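Local coordinates for protein beta-fructofuranosidase (Bifidobacterium adolescentis, PDB 6NOB) that probably hydrolyses terminal beta-fructofuranoside bonds, such as that of sucrose, as a member of glycoside hydrolase family 32, at residues P377-F380 against V385-A388; G390-Y395 against S426-F431; L144-N149 against G470-P475; L219-H224 against R250-V255. All blocks are in the same frame, centred on the assembly; numbering follows the deposited sequence.

Contact 1 of 4, residues P377-F380 against V385-A388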
loop_
_atom_site.group_PDB
_atom_site.type_symbol
_atom_site.label_atom_id
_atom_site.label_comp_id
_atom_site.label_asym_id
_atom_site.label_seq_id
_atom_site.Cartn_x
_atom_site.Cartn_y
_atom_site.Cartn_z
ATOM N N PRO A 377 -0.921 -5.993 9.898
ATOM C CA PRO A 377 -2.168 -6.291 10.602
ATOM C C PRO A 377 -2.964 -5.022 10.878
ATOM O O PRO A 377 -2.481 -3.899 10.724
ATOM C CB PRO A 377 -1.683 -6.929 11.903
ATOM C CG PRO A 377 -0.397 -6.215 12.177
ATOM C CD PRO A 377 0.227 -5.948 10.821
ATOM N N ASP A 378 -4.207 -5.227 11.301
ATOM C CA ASP A 378 -5.089 -4.130 11.662
ATOM C C ASP A 378 -6.213 -4.694 12.517
ATOM O O ASP A 378 -6.690 -5.804 12.268
ATOM C CB ASP A 378 -5.654 -3.425 10.422
ATOM C CG ASP A 378 -6.037 -1.978 10.693
ATOM O OD1 ASP A 378 -6.194 -1.614 11.878
ATOM O OD2 ASP A 378 -6.176 -1.204 9.721
ATOM N N LEU A 379 -6.613 -3.931 13.530
ATOM C CA LEU A 379 -7.683 -4.336 14.434
ATOM C C LEU A 379 -8.543 -3.117 14.714
ATOM O O LEU A 379 -8.044 -2.108 15.220
ATOM C CB LEU A 379 -7.123 -4.916 15.737
ATOM C CG LEU A 379 -8.132 -5.537 16.705
ATOM C CD1 LEU A 379 -8.725 -6.812 16.122
ATOM C CD2 LEU A 379 -7.474 -5.807 18.046
ATOM N N PHE A 380 -9.825 -3.204 14.372
ATOM C CA PHE A 380 -10.732 -2.082 14.541
ATOM C C PHE A 380 -12.144 -2.619 14.714
ATOM O O PHE A 380 -12.395 -3.821 14.589
ATOM C CB PHE A 380 -10.654 -1.120 13.351
ATOM C CG PHE A 380 -10.884 -1.784 12.022
ATOM C CD1 PHE A 380 -12.164 -1.901 11.503
ATOM C CD2 PHE A 380 -9.820 -2.301 11.297
ATOM C CE1 PHE A 380 -12.379 -2.521 10.282
ATOM C CE2 PHE A 380 -10.028 -2.919 10.076
ATOM C CZ PHE A 380 -11.308 -3.030 9.567
ATOM N N VAL A 385 -19.030 -4.584 15.229
ATOM C CA VAL A 385 -18.310 -5.846 15.099
ATOM C C VAL A 385 -16.814 -5.561 15.071
ATOM O O VAL A 385 -16.367 -4.614 14.413
ATOM C CB VAL A 385 -18.744 -6.616 13.831
ATOM C CG1 VAL A 385 -17.810 -7.788 13.559
ATOM C CG2 VAL A 385 -20.182 -7.097 13.964
ATOM N N THR A 386 -16.043 -6.369 15.799
ATOM C CA THR A 386 -14.589 -6.263 15.772
ATOM C C THR A 386 -14.042 -6.999 14.555
ATOM O O THR A 386 -14.442 -8.133 14.274
ATOM C CB THR A 386 -13.978 -6.837 17.051
ATOM O OG1 THR A 386 -14.416 -6.074 18.184
ATOM C CG2 THR A 386 -12.455 -6.794 16.981
ATOM N N VAL A 387 -13.125 -6.353 13.835
ATOM C CA VAL A 387 -12.572 -6.890 12.596
ATOM C C VAL A 387 -11.053 -6.884 12.687
ATOM O O VAL A 387 -10.453 -5.865 13.048
ATOM C CB VAL A 387 -13.034 -6.084 11.367
ATOM C CG1 VAL A 387 -12.439 -6.672 10.094
ATOM C CG2 VAL A 387 -14.558 -6.048 11.287
ATOM N N ALA A 388 -10.435 -8.015 12.355
ATOM C CA ALA A 388 -8.992 -8.108 12.185
ATOM C C ALA A 388 -8.671 -8.371 10.721
ATOM O O ALA A 388 -9.363 -9.149 10.054
ATOM C CB ALA A 388 -8.390 -9.212 13.060
#
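The carbonyl oxygen F380 O receives the shortest bond of the contact, from V387 N at 2.7 Å and almost straight, 173° at the hydrogen. The return bond runs from F380 N to V387 O at 3.0 Å, so these two residues form a hydrogen-bonded pair of an antiparallel beta hairpin. Next to it L379 and A388 make a non-hydrogen-bonded pair, where A388 CA approaches D378 O at 3.3 Å in a CA-H...O contact. The F380 ring lies alongside the V387 side chain, both pointing the same way. CG is set between the backbone N and the carbonyl carbon (chi1 55°), which lays the ring beside V387 on the facing strand, and V387 CB sits over one face, 4.2 Å from the centroid, in a CH-pi contact. V387 CG1 extends this touch to the ring's CZ at 3.8 Å. An alanine in place of F380 would keep the two backbone bonds but would probably leave the CB and CG1 of V387 without their aromatic cover. On the opposite face of the sheet from F380 and V387, L379 CD1 reaches A388 CB at 3.9 Å and also meets T386 CG2. Both polar ends are buried and satisfied: D378 OD2 bonds S440 OG, and T386 OG1 bonds Q381 NE2 within the hairpin. The hairpin belongs to one blade of the five-bladed family-32 propeller, and backbone bonds of T386 to G410 and A388 to Y408 join it to strand 405-415. F380 and V387 pack on strand 468-481, while L379 touches strand 285-295 and A388 strand 337-347.

Contact 2 of 4, residues G390-Y395 against S426-F431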
loop_
_atom_site.group_PDB
_atom_site.type_symbol
_atom_site.label_atom_id
_atom_site.label_comp_id
_atom_site.label_asym_id
_atom_site.label_seq_id
_atom_site.Cartn_x
_atom_site.Cartn_y
_atom_site.Cartn_z
ATOM N N GLY A 390 -5.254 -9.024 8.027
ATOM C CA GLY A 390 -3.838 -9.327 7.935
ATOM C C GLY A 390 -3.531 -10.165 6.716
ATOM O O GLY A 390 -4.404 -10.842 6.166
ATOM N N ALA A 391 -2.267 -10.115 6.301
ATOM C CA ALA A 391 -1.796 -10.812 5.113
ATOM C C ALA A 391 -0.974 -12.035 5.504
ATOM O O ALA A 391 -0.259 -12.031 6.509
ATOM C CB ALA A 391 -0.960 -9.880 4.234
ATOM N N LEU A 392 -1.072 -13.082 4.686
ATOM C CA LEU A 392 -0.473 -14.381 4.980
ATOM C C LEU A 392 0.748 -14.593 4.090
ATOM O O LEU A 392 0.615 -14.825 2.885
ATOM C CB LEU A 392 -1.498 -15.495 4.787
ATOM C CG LEU A 392 -2.704 -15.385 5.719
ATOM C CD1 LEU A 392 -3.832 -16.295 5.263
ATOM C CD2 LEU A 392 -2.297 -15.702 7.149
ATOM N N MET A 393 1.934 -14.531 4.691
ATOM C CA MET A 393 3.172 -14.631 3.930
ATOM C C MET A 393 3.404 -16.050 3.431
ATOM O O MET A 393 3.120 -17.028 4.128
ATOM C CB MET A 393 4.361 -14.202 4.787
ATOM C CG MET A 393 4.646 -12.718 4.788
ATOM S SD MET A 393 6.413 -12.402 4.972
ATOM C CE MET A 393 6.998 -12.762 3.320
ATOM N N HIS A 394 3.936 -16.151 2.213
ATOM C CA HIS A 394 4.418 -17.416 1.660
ATOM C C HIS A 394 3.312 -18.466 1.612
ATOM O O HIS A 394 3.534 -19.645 1.898
ATOM C CB HIS A 394 5.626 -17.934 2.444
ATOM C CG HIS A 394 6.823 -17.040 2.362
ATOM N ND1 HIS A 394 7.927 -17.199 3.173
ATOM C CD2 HIS A 394 7.091 -15.979 1.566
ATOM C CE1 HIS A 394 8.822 -16.272 2.880
ATOM N NE2 HIS A 394 8.339 -15.519 1.908
ATOM N N TYR A 395 2.109 -18.035 1.247
ATOM C CA TYR A 395 0.971 -18.935 1.149
ATOM C C TYR A 395 0.170 -18.594 -0.096
ATOM O O TYR A 395 -0.187 -17.432 -0.311
ATOM C CB TYR A 395 0.075 -18.844 2.391
ATOM C CG TYR A 395 -1.222 -19.615 2.257
ATOM C CD1 TYR A 395 -1.250 -20.998 2.402
ATOM C CD2 TYR A 395 -2.418 -18.957 1.980
ATOM C CE1 TYR A 395 -2.434 -21.707 2.278
ATOM C CE2 TYR A 395 -3.608 -19.657 1.852
ATOM C CZ TYR A 395 -3.610 -21.031 2.001
ATOM O OH TYR A 395 -4.790 -21.731 1.873
ATOM N N SER A 426 -14.692 -15.372 8.266
ATOM C CA SER A 426 -13.436 -14.958 7.657
ATOM C C SER A 426 -13.534 -15.137 6.148
ATOM O O SER A 426 -14.258 -16.008 5.663
ATOM C CB SER A 426 -12.253 -15.754 8.219
ATOM O OG SER A 426 -11.891 -16.829 7.369
ATOM N N ASP A 427 -12.803 -14.302 5.415
ATOM C CA ASP A 427 -12.758 -14.374 3.955
ATOM C C ASP A 427 -11.664 -13.431 3.468
ATOM O O ASP A 427 -11.031 -12.722 4.257
ATOM C CB ASP A 427 -14.106 -14.020 3.326
ATOM C CG ASP A 427 -14.385 -14.817 2.069
ATOM O OD1 ASP A 427 -13.420 -15.113 1.331
ATOM O OD2 ASP A 427 -15.563 -15.149 1.830
ATOM N N TRP A 428 -11.453 -13.421 2.151
ATOM C CA TRP A 428 -10.467 -12.544 1.538
ATOM C C TRP A 428 -11.031 -11.141 1.342
ATOM O O TRP A 428 -12.216 -10.969 1.042
ATOM C CB TRP A 428 -10.015 -13.102 0.186
ATOM C CG TRP A 428 -9.414 -14.484 0.225
ATOM C CD1 TRP A 428 -9.763 -15.548 -0.556
ATOM C CD2 TRP A 428 -8.350 -14.943 1.073
ATOM N NE1 TRP A 428 -8.990 -16.641 -0.244
ATOM C CE2 TRP A 428 -8.116 -16.296 0.753
ATOM C CE3 TRP A 428 -7.580 -14.344 2.076
ATOM C CZ2 TRP A 428 -7.145 -17.058 1.399
ATOM C CZ3 TRP A 428 -6.613 -15.103 2.713
ATOM C CH2 TRP A 428 -6.405 -16.444 2.372
ATOM N N CYS A 429 -10.164 -10.134 1.499
ATOM C CA CYS A 429 -10.555 -8.754 1.220
ATOM C C CYS A 429 -10.699 -8.496 -0.273
ATOM O O CYS A 429 -11.470 -7.618 -0.677
ATOM C CB CYS A 429 -9.529 -7.778 1.796
ATOM S SG CYS A 429 -9.376 -7.755 3.594
ATOM N N ASP A 430 -9.961 -9.231 -1.101
ATOM C CA ASP A 430 -9.894 -8.961 -2.534
ATOM C C ASP A 430 -9.649 -10.275 -3.257
ATOM O O ASP A 430 -8.637 -10.936 -3.004
ATOM C CB ASP A 430 -8.786 -7.952 -2.842
ATOM C CG ASP A 430 -8.894 -7.375 -4.238
ATOM O OD1 ASP A 430 -8.650 -8.117 -5.213
ATOM O OD2 ASP A 430 -9.227 -6.176 -4.356
ATOM N N PHE A 431 -10.559 -10.651 -4.155
ATOM C CA PHE A 431 -10.482 -11.953 -4.806
ATOM C C PHE A 431 -9.614 -11.944 -6.061
ATOM O O PHE A 431 -9.579 -12.948 -6.781
ATOM C CB PHE A 431 -11.893 -12.486 -5.115
ATOM C CG PHE A 431 -12.628 -11.751 -6.213
ATOM C CD1 PHE A 431 -12.432 -12.081 -7.548
ATOM C CD2 PHE A 431 -13.566 -10.778 -5.903
ATOM C CE1 PHE A 431 -13.122 -11.421 -8.554
ATOM C CE2 PHE A 431 -14.265 -10.116 -6.903
ATOM C CZ PHE A 431 -14.043 -10.437 -8.230
#
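Within one antiparallel blade of the beta-propeller, strands 385-396 and 418-428 are next-but-one neighbours, and W428 crosses from the second to L392 and Y395 at the end of the first. Strand 405-415 runs between them, so no backbone bond joins the two segments and the link is made by side chains alone. The far corner of the indole does the touching. W428 CG lies anti to the carbonyl carbon and beside the backbone N (chi1 -58°), which goes with the six-membered ring reaching out to L392 and Y395. L392 CD1 comes up in the plane of the ring at its edge, 3.9 Å from W428 CH2, and it also nears CZ3. The leucine and tryptophan side chains cross at about a right angle. Y395 adds its own edge: its CE2 lies 4.3 Å from W428 CH2, with the two ring planes roughly 40° apart, so this is an edge-to-edge touch and no stack. Y395 OH bonds T316 OG1 and G318 N, and R406 of the middle strand makes a cation-pi contact with the indole. L392 is also covered by H368 and Y374. A391 meanwhile makes a backbone bond to E375, which belongs to the EC motif of the family. On the second segment D427 precedes W428; its OD2 forms a salt bridge with R484, and its OD1 accepts W428 N at 2.7 Å on the anti side of the carboxylate, 16° out of its plane.

Contact 3 of 4, residues L144-N149 against G470-P475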
loop_
_atom_site.group_PDB
_atom_site.type_symbol
_atom_site.label_atom_id
_atom_site.label_comp_id
_atom_site.label_asym_id
_atom_site.label_seq_id
_atom_site.Cartn_x
_atom_site.Cartn_y
_atom_site.Cartn_z
ATOM N N LEU A 144 -1.058 10.481 3.574
ATOM C CA LEU A 144 -0.646 9.187 3.046
ATOM C C LEU A 144 0.874 9.113 3.085
ATOM O O LEU A 144 1.556 9.830 2.342
ATOM C CB LEU A 144 -1.169 8.988 1.624
ATOM C CG LEU A 144 -0.610 7.811 0.826
ATOM C CD1 LEU A 144 -0.921 6.493 1.516
ATOM C CD2 LEU A 144 -1.180 7.830 -0.580
ATOM N N PHE A 145 1.403 8.270 3.962
ATOM C CA PHE A 145 2.809 7.899 3.927
ATOM C C PHE A 145 2.945 6.561 3.212
ATOM O O PHE A 145 1.970 5.823 3.046
ATOM C CB PHE A 145 3.401 7.812 5.338
ATOM C CG PHE A 145 3.266 9.081 6.141
ATOM C CD1 PHE A 145 2.104 9.354 6.849
ATOM C CD2 PHE A 145 4.308 9.995 6.198
ATOM C CE1 PHE A 145 1.984 10.517 7.590
ATOM C CE2 PHE A 145 4.193 11.161 6.938
ATOM C CZ PHE A 145 3.032 11.422 7.634
ATOM N N PHE A 146 4.163 6.252 2.774
ATOM C CA PHE A 146 4.341 4.998 2.056
ATOM C C PHE A 146 5.794 4.555 2.081
ATOM O O PHE A 146 6.717 5.374 2.063
ATOM C CB PHE A 146 3.848 5.099 0.606
ATOM C CG PHE A 146 4.401 6.268 -0.159
ATOM C CD1 PHE A 146 3.735 7.485 -0.172
ATOM C CD2 PHE A 146 5.575 6.141 -0.890
ATOM C CE1 PHE A 146 4.238 8.561 -0.887
ATOM C CE2 PHE A 146 6.081 7.209 -1.612
ATOM C CZ PHE A 146 5.413 8.422 -1.609
ATOM N N GLN A 147 5.969 3.234 2.127
ATOM C CA GLN A 147 7.275 2.619 1.951
ATOM C C GLN A 147 7.862 3.018 0.604
ATOM O O GLN A 147 7.181 2.951 -0.423
ATOM C CB GLN A 147 7.140 1.101 2.042
ATOM C CG GLN A 147 6.729 0.589 3.409
ATOM C CD GLN A 147 7.844 0.703 4.427
ATOM O OE1 GLN A 147 8.686 -0.184 4.539
ATOM N NE2 GLN A 147 7.853 1.800 5.178
ATOM N N LEU A 148 9.132 3.423 0.603
ATOM C CA LEU A 148 9.725 4.044 -0.574
ATOM C C LEU A 148 11.200 3.686 -0.685
ATOM O O LEU A 148 11.926 3.687 0.313
ATOM C CB LEU A 148 9.565 5.569 -0.522
ATOM C CG LEU A 148 10.465 6.422 -1.418
ATOM C CD1 LEU A 148 10.000 6.371 -2.868
ATOM C CD2 LEU A 148 10.519 7.857 -0.916
ATOM N N ASN A 149 11.633 3.388 -1.905
ATOM C CA ASN A 149 13.055 3.298 -2.237
ATOM C C ASN A 149 13.344 4.277 -3.363
ATOM O O ASN A 149 12.967 4.012 -4.520
ATOM C CB ASN A 149 13.449 1.881 -2.655
ATOM C CG ASN A 149 14.804 1.835 -3.352
ATOM O OD1 ASN A 149 15.728 2.569 -2.994
ATOM N ND2 ASN A 149 14.923 0.975 -4.360
ATOM N N GLY A 470 4.876 0.676 -8.425
ATOM C CA GLY A 470 4.002 0.685 -7.272
ATOM C C GLY A 470 2.867 1.677 -7.393
ATOM O O GLY A 470 3.055 2.797 -7.880
ATOM N N MET A 471 1.677 1.270 -6.965
ATOM C CA MET A 471 0.547 2.180 -6.890
ATOM C C MET A 471 -0.332 1.761 -5.723
ATOM O O MET A 471 -0.269 0.625 -5.247
ATOM C CB MET A 471 -0.256 2.209 -8.198
ATOM C CG MET A 471 -1.298 1.116 -8.322
ATOM S SD MET A 471 -2.303 1.284 -9.807
ATOM C CE MET A 471 -1.105 0.909 -11.082
ATOM N N MET A 472 -1.144 2.701 -5.257
ATOM C CA MET A 472 -2.124 2.418 -4.222
ATOM C C MET A 472 -3.482 2.154 -4.853
ATOM O O MET A 472 -3.789 2.636 -5.947
ATOM C CB MET A 472 -2.228 3.573 -3.226
ATOM C CG MET A 472 -0.906 3.944 -2.581
ATOM S SD MET A 472 -0.264 2.626 -1.532
ATOM C CE MET A 472 1.136 3.459 -0.804
ATOM N N SER A 473 -4.286 1.363 -4.152
ATOM C CA SER A 473 -5.668 1.151 -4.534
ATOM C C SER A 473 -6.451 2.462 -4.437
ATOM O O SER A 473 -5.981 3.465 -3.893
ATOM C CB SER A 473 -6.290 0.078 -3.643
ATOM O OG SER A 473 -6.525 0.583 -2.337
ATOM N N LEU A 474 -7.653 2.456 -5.003
ATOM C CA LEU A 474 -8.530 3.571 -4.692
ATOM C C LEU A 474 -9.113 3.373 -3.293
ATOM O O LEU A 474 -9.432 2.243 -2.913
ATOM C CB LEU A 474 -9.648 3.688 -5.728
ATOM C CG LEU A 474 -9.214 4.137 -7.129
ATOM C CD1 LEU A 474 -10.347 3.981 -8.137
ATOM C CD2 LEU A 474 -8.712 5.576 -7.109
ATOM N N PRO A 475 -9.231 4.438 -2.499
ATOM C CA PRO A 475 -9.638 4.271 -1.094
ATOM C C PRO A 475 -11.023 3.652 -0.974
ATOM O O PRO A 475 -11.979 4.088 -1.621
ATOM C CB PRO A 475 -9.602 5.700 -0.538
ATOM C CG PRO A 475 -9.643 6.595 -1.739
ATOM C CD PRO A 475 -8.956 5.844 -2.838
#
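L144 opens this contact by turning its CD1 to the methyl of M472, 4.3 Å from CE, in the region where the first and last blades of the five-bladed propeller meet and close the ring. Strand 127-138 lies between the two, antiparallel to 141-149 and parallel to 468-481, which explains why the nearest CA atoms, of F146 and M472, stay 9.4 Å apart. F145 faces the other way, its ring stacked on H162. F146 returns to the side of M472, yet it is the CB that touches, 3.5 Å from M472 CE. With chi1 at 51°, its CG lies between the backbone N and the carbonyl carbon, and the ring leads off from the methionine, so that M472 CE stands oblique to it. That ring meets F122 with planes at about 55°, and the F146 side chain lies about 4 Å from a bound 1,2-ethanediol, probably from the crystallisation liquor. Q147 turns from the contact to touch N130 and D131 of the WMNDPNG motif of family 32, consistent with the active-site pocket of the family, and its OE1 bonds a di(hydroxyethyl)ether, also probably from the crystallisation liquor. All three residues that meet, L144, F146 and M472, are buried. Everything across the contact is apolar and comes down to a single methyl: M472 bends at chi2 (-66°) and then extends, so that CE is delivered to L144 CD1 and F146 CB.

Contact 4 of 4, residues L219-H224 against R250-V255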
loop_
_atom_site.group_PDB
_atom_site.type_symbol
_atom_site.label_atom_id
_atom_site.label_comp_id
_atom_site.label_asym_id
_atom_site.label_seq_id
_atom_site.Cartn_x
_atom_site.Cartn_y
_atom_site.Cartn_z
ATOM N N LEU A 219 3.422 8.656 15.042
ATOM C CA LEU A 219 3.589 7.475 14.214
ATOM C C LEU A 219 4.246 6.372 15.022
ATOM O O LEU A 219 5.121 6.635 15.851
ATOM C CB LEU A 219 4.422 7.795 12.974
ATOM C CG LEU A 219 3.709 8.911 12.213
ATOM C CD1 LEU A 219 4.625 10.103 11.999
ATOM C CD2 LEU A 219 3.137 8.393 10.907
ATOM N N TYR A 220 3.789 5.143 14.797
ATOM C CA TYR A 220 4.415 3.941 15.334
ATOM C C TYR A 220 4.818 3.078 14.149
ATOM O O TYR A 220 3.963 2.705 13.341
ATOM C CB TYR A 220 3.461 3.178 16.257
ATOM C CG TYR A 220 3.077 3.923 17.516
ATOM C CD1 TYR A 220 3.811 3.765 18.685
ATOM C CD2 TYR A 220 1.974 4.771 17.543
ATOM C CE1 TYR A 220 3.467 4.435 19.842
ATOM C CE2 TYR A 220 1.621 5.449 18.698
ATOM C CZ TYR A 220 2.373 5.274 19.845
ATOM O OH TYR A 220 2.034 5.938 21.003
ATOM N N LEU A 221 6.109 2.770 14.037
ATOM C CA LEU A 221 6.618 2.074 12.865
ATOM C C LEU A 221 7.623 1.009 13.279
ATOM O O LEU A 221 8.087 0.961 14.421
ATOM C CB LEU A 221 7.266 3.045 11.870
ATOM C CG LEU A 221 8.554 3.726 12.338
ATOM C CD1 LEU A 221 9.576 3.769 11.212
ATOM C CD2 LEU A 221 8.261 5.127 12.850
ATOM N N THR A 222 7.960 0.152 12.319
ATOM C CA THR A 222 8.957 -0.892 12.501
ATOM C C THR A 222 10.296 -0.429 11.945
ATOM O O THR A 222 10.361 0.102 10.831
ATOM C CB THR A 222 8.533 -2.186 11.803
ATOM O OG1 THR A 222 7.373 -2.717 12.448
ATOM C CG2 THR A 222 9.659 -3.219 11.850
ATOM N N ARG A 223 11.353 -0.621 12.727
ATOM C CA ARG A 223 12.719 -0.516 12.236
ATOM C C ARG A 223 13.239 -1.924 11.982
ATOM O O ARG A 223 13.075 -2.810 12.827
ATOM C CB ARG A 223 13.620 0.213 13.233
ATOM C CG ARG A 223 13.477 1.726 13.213
ATOM C CD ARG A 223 14.180 2.326 12.008
ATOM N NE ARG A 223 13.881 3.746 11.857
ATOM C CZ ARG A 223 14.255 4.480 10.814
ATOM N NH1 ARG A 223 14.946 3.925 9.829
ATOM N NH2 ARG A 223 13.936 5.766 10.757
ATOM N N HIS A 224 13.846 -2.128 10.817
ATOM C CA HIS A 224 14.324 -3.434 10.389
ATOM C C HIS A 224 15.835 -3.387 10.225
ATOM O O HIS A 224 16.368 -2.467 9.593
ATOM C CB HIS A 224 13.655 -3.852 9.077
ATOM C CG HIS A 224 14.039 -5.220 8.601
ATOM N ND1 HIS A 224 13.224 -6.320 8.763
ATOM C CD2 HIS A 224 15.139 -5.662 7.946
ATOM C CE1 HIS A 224 13.809 -7.382 8.238
ATOM N NE2 HIS A 224 14.973 -7.010 7.736
ATOM N N ARG A 250 10.178 14.479 13.675
ATOM C CA ARG A 250 10.985 14.793 14.846
ATOM C C ARG A 250 11.529 13.494 15.447
ATOM O O ARG A 250 11.375 12.413 14.873
ATOM C CB ARG A 250 10.172 15.607 15.855
ATOM C CG ARG A 250 9.932 17.036 15.405
ATOM C CD ARG A 250 11.245 17.701 15.019
ATOM N NE ARG A 250 11.068 19.101 14.647
ATOM C CZ ARG A 250 12.058 19.984 14.571
ATOM N NH1 ARG A 250 13.303 19.617 14.845
ATOM N NH2 ARG A 250 11.802 21.238 14.224
ATOM N N VAL A 251 12.137 13.614 16.633
ATOM C CA VAL A 251 13.017 12.570 17.149
ATOM C C VAL A 251 12.280 11.239 17.266
ATOM O O VAL A 251 11.099 11.183 17.638
ATOM C CB VAL A 251 13.617 13.007 18.497
ATOM C CG1 VAL A 251 12.522 13.385 19.482
ATOM C CG2 VAL A 251 14.526 11.923 19.068
ATOM N N GLU A 252 12.984 10.160 16.921
ATOM C CA GLU A 252 12.458 8.801 16.927
ATOM C C GLU A 252 13.127 7.999 18.037
ATOM O O GLU A 252 14.339 8.108 18.249
ATOM C CB GLU A 252 12.696 8.127 15.571
ATOM C CG GLU A 252 12.155 6.708 15.440
ATOM C CD GLU A 252 12.470 6.088 14.084
ATOM O OE1 GLU A 252 12.817 6.844 13.149
ATOM O OE2 GLU A 252 12.374 4.848 13.952
ATOM N N SER A 253 12.334 7.192 18.739
ATOM C CA SER A 253 12.810 6.412 19.875
ATOM C C SER A 253 11.965 5.151 20.010
ATOM O O SER A 253 10.775 5.169 19.678
ATOM C CB SER A 253 12.779 7.253 21.163
ATOM O OG SER A 253 11.465 7.404 21.672
ATOM N N PRO A 254 12.550 4.043 20.466
ATOM C CA PRO A 254 11.846 2.755 20.426
ATOM C C PRO A 254 10.827 2.594 21.543
ATOM O O PRO A 254 10.967 3.151 22.635
ATOM C CB PRO A 254 12.982 1.738 20.580
ATOM C CG PRO A 254 13.982 2.455 21.413
ATOM C CD PRO A 254 13.926 3.895 20.973
ATOM N N VAL A 255 9.796 1.800 21.256
ATOM C CA VAL A 255 8.683 1.627 22.187
ATOM C C VAL A 255 8.309 0.173 22.438
ATOM O O VAL A 255 7.684 -0.124 23.473
ATOM C CB VAL A 255 7.444 2.416 21.706
ATOM C CG1 VAL A 255 7.760 3.900 21.588
ATOM C CG2 VAL A 255 6.934 1.861 20.385
#
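R223 meets E252 side-on through two nitrogens, one to each carboxylate oxygen. NE gives to OE2 of E252 at 2.8 Å, with 174° at the hydrogen, and NH2 of R223 gives to OE1 at 2.9 Å on that oxygen's syn lone pair. Guanidinium and carboxylate are nearly coplanar, 23° apart, which suits a paired salt bridge. E252 reaches in with an extended chain, CG anti to the backbone N (chi1 -178°), whereas R223 bends at chi2 to present its NE edge. L221 CD1 lies beside the bridge, 4.1 Å from E252 OE2. A second, apolar touch is made by Y220, whose CD1 edge meets V255 CG2 at 4.0 Å, the two side chains crossing at about a right angle. The contact lies in a four-stranded antiparallel propeller blade, where strand 235-243 runs between strand 216-227 and the edge strand 253-256. That middle strand supplies T239, whose OG1 bonds E252 OE2 as well, and T240, which packs against both Y220 and V255. A methionine in place of R223 would probably leave the E252 carboxylate with T239 but without its charged mate, freer to turn. Farther out, R223 NH1 is held by E179 O and Q181 OE1, which, with the bonds to E252, probably limit the rotation of the guanidinium, and the Y220 ring meets that of W356.

Overall arrangement
All four contacts lie in the five-bladed propeller. Contacts 1 and 2 share strand 385-396 in one blade, adjoin in sequence and have centres 14 Å apart. Contact 3 ties strand 141-149 to strand 468-481, and the loop it closes encloses the other three. It touches contact 4 directly, F145 CE1 packing on L219 CD2 at 4.1 Å, whereas contact 2 stays about 7 Å from contact 3 between nearest atoms. Contact 3 is the one with a link to the family motif, through the Q147 side chain on N130 and D131, which is consistent with a place beside the central pocket that houses the active site in family 32.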